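Local coordinates for uncharacterized protein (Peptoclostridium difficile, PDB 6N7M) that is of unknown function but probably carries an export signal; its ordered part pairs two helices and assembles with a second copy of itself, at residues K42-Q45 with E46-Y50. Sequence-based numbering, arbitrary orientation.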
loop_
_atom_site.group_PDB
_atom_site.type_symbol
_atom_site.label_atom_id
_atom_site.label_comp_id
_atom_site.label_asym_id
_atom_site.label_seq_id
_atom_site.Cartn_x
_atom_site.Cartn_y
_atom_site.Cartn_z
ATOM N N LYS A 42 -4.493 -2.917 12.124
ATOM C CA LYS A 42 -4.141 -1.563 12.643
ATOM C C LYS A 42 -4.286 -0.528 11.526
ATOM O O LYS A 42 -4.779 0.616 11.799
ATOM C CB LYS A 42 -2.722 -1.531 13.192
ATOM C CG LYS A 42 -2.375 -0.251 13.938
ATOM C CD LYS A 42 -0.922 -0.196 14.413
ATOM C CE LYS A 42 -0.545 -1.277 15.401
ATOM N NZ LYS A 42 0.904 -1.226 15.711
ATOM N N HIS A 43 -3.843 -0.895 10.329
ATOM C CA HIS A 43 -3.925 0.007 9.156
ATOM C C HIS A 43 -5.391 0.372 8.888
ATOM O O HIS A 43 -5.702 1.601 8.677
ATOM C CB HIS A 43 -3.180 -0.625 7.969
ATOM C CG HIS A 43 -3.361 0.114 6.700
ATOM N ND1 HIS A 43 -2.819 1.362 6.491
ATOM C CD2 HIS A 43 -4.028 -0.200 5.577
ATOM C CE1 HIS A 43 -3.193 1.804 5.314
ATOM N NE2 HIS A 43 -3.909 0.860 4.731
ATOM N N ILE A 44 -6.266 -0.628 8.938
ATOM C CA ILE A 44 -7.721 -0.423 8.714
ATOM C C ILE A 44 -8.273 0.518 9.774
ATOM O O ILE A 44 -9.055 1.384 9.411
ATOM C CB ILE A 44 -8.472 -1.772 8.705
ATOM C CG1 ILE A 44 -8.143 -2.561 7.430
ATOM C CG2 ILE A 44 -9.978 -1.578 8.882
ATOM C CD1 ILE A 44 -8.619 -3.989 7.458
ATOM N N GLN A 45 -7.853 0.362 11.035
ATOM C CA GLN A 45 -8.395 1.207 12.135
ATOM C C GLN A 45 -7.913 2.650 11.943
ATOM O O GLN A 45 -8.700 3.574 12.218
ATOM C CB GLN A 45 -7.966 0.654 13.494
ATOM C CG GLN A 45 -8.490 1.446 14.671
ATOM C CD GLN A 45 -9.995 1.420 14.743
ATOM O OE1 GLN A 45 -10.648 0.438 14.406
ATOM N NE2 GLN A 45 -10.564 2.496 15.245
ATOM N N GLU A 46 -6.674 2.823 11.473
ATOM C CA GLU A 46 -6.144 4.187 11.237
ATOM C C GLU A 46 -6.979 4.836 10.130
ATOM O O GLU A 46 -7.289 6.047 10.259
ATOM C CB GLU A 46 -4.658 4.170 10.858
ATOM C CG GLU A 46 -4.019 5.546 10.944
ATOM C CD GLU A 46 -2.630 5.709 10.352
ATOM O OE1 GLU A 46 -2.121 6.838 10.387
ATOM O OE2 GLU A 46 -2.078 4.726 9.825
ATOM N N LEU A 47 -7.362 4.053 9.111
ATOM C CA LEU A 47 -8.169 4.585 7.986
ATOM C C LEU A 47 -9.592 4.899 8.463
ATOM O O LEU A 47 -10.171 5.907 7.975
ATOM C CB LEU A 47 -8.224 3.585 6.837
ATOM C CG LEU A 47 -8.837 4.133 5.551
ATOM C CD1 LEU A 47 -8.051 5.344 5.056
ATOM C CD2 LEU A 47 -8.893 3.055 4.483
ATOM N N LYS A 48 -10.114 4.060 9.351
ATOM C CA LYS A 48 -11.486 4.307 9.878
ATOM C C LYS A 48 -11.470 5.592 10.701
ATOM O O LYS A 48 -12.419 6.426 10.546
ATOM C CB LYS A 48 -11.983 3.132 10.710
ATOM C CG LYS A 48 -12.372 1.913 9.894
ATOM C CD LYS A 48 -12.794 0.726 10.683
ATOM C CE LYS A 48 -14.142 0.871 11.343
ATOM N NZ LYS A 48 -14.593 -0.427 11.915
ATOM N N ASP A 49 -10.436 5.759 11.501
ATOM C CA ASP A 49 -10.347 6.967 12.367
ATOM C C ASP A 49 -10.201 8.200 11.485
ATOM O O ASP A 49 -10.888 9.218 11.756
ATOM C CB ASP A 49 -9.199 6.829 13.367
ATOM C CG ASP A 49 -9.408 5.720 14.377
ATOM O OD1 ASP A 49 -10.471 5.090 14.346
ATOM O OD2 ASP A 49 -8.480 5.475 15.165
ATOM N N TYR A 50 -9.391 8.087 10.428
ATOM C CA TYR A 50 -9.167 9.233 9.527
ATOM C C TYR A 50 -10.471 9.612 8.814
ATOM O O TYR A 50 -10.797 10.829 8.748
ATOM C CB TYR A 50 -8.012 8.952 8.573
ATOM C CG TYR A 50 -7.638 10.188 7.807
ATOM C CD1 TYR A 50 -6.850 11.168 8.395
ATOM C CD2 TYR A 50 -8.157 10.431 6.545
ATOM C CE1 TYR A 50 -6.551 12.346 7.731
ATOM C CE2 TYR A 50 -7.848 11.590 5.861
ATOM C CZ TYR A 50 -7.056 12.554 6.460
ATOM O OH TYR A 50 -6.725 13.694 5.783
#
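Ile44 and Lys48, one helical turn apart, show how an aliphatic branch and a lysine chain meet on the surface of a helix. The apolar touch is between CG2 of Ile44 and CD of Lys48, 4.1 Å apart. The Lys48 chain crosses Ile44 obliquely, with CG beside the backbone N (chi1 -74°) and a bend at the third torsion (72°), and its end leads away to a long, weak ion pair with Glu73. Separately, the CG methylene of Lys48 lies against the carbonyl oxygen, 3.4 Å from Ile44 O.

Beneath these contacts runs the backbone. Glu46 N donates to Lys42 O at 2.9 Å, and Leu47 N reaches His43 O at 3.0 Å. Lys48 N to Ile44 O and Asp49 N to Gln45 O continue the same i to i+4 pattern.

A polar approach follows on the outer face. The Gln45 chain leaves with CG anti to the backbone N and then bends at its second torsion, which brings NE2 to 2.7 Å from OD1 of Asp49. The amide and carboxylate planes are turned 71° against each other, so the amide does not lie flat on the carboxylate. Gln45 has two deposited conformers, so the approach, taken from one, is doubtful.

Outside the turn, Leu47 packs on Ile69 and Met72 of helix 62-82, and His43 also touches Met72. Leu47 further meets Val32 of the second subunit, while Glu46 packs on Ile90 of that subunit. The whole is a regular alpha-helical segment of helix 37-51, amphipathic in character: buried Ile44 and Leu47 contrast with exposed Gln45 and Asp49, as in a helical hairpin whose two helices pack side by side.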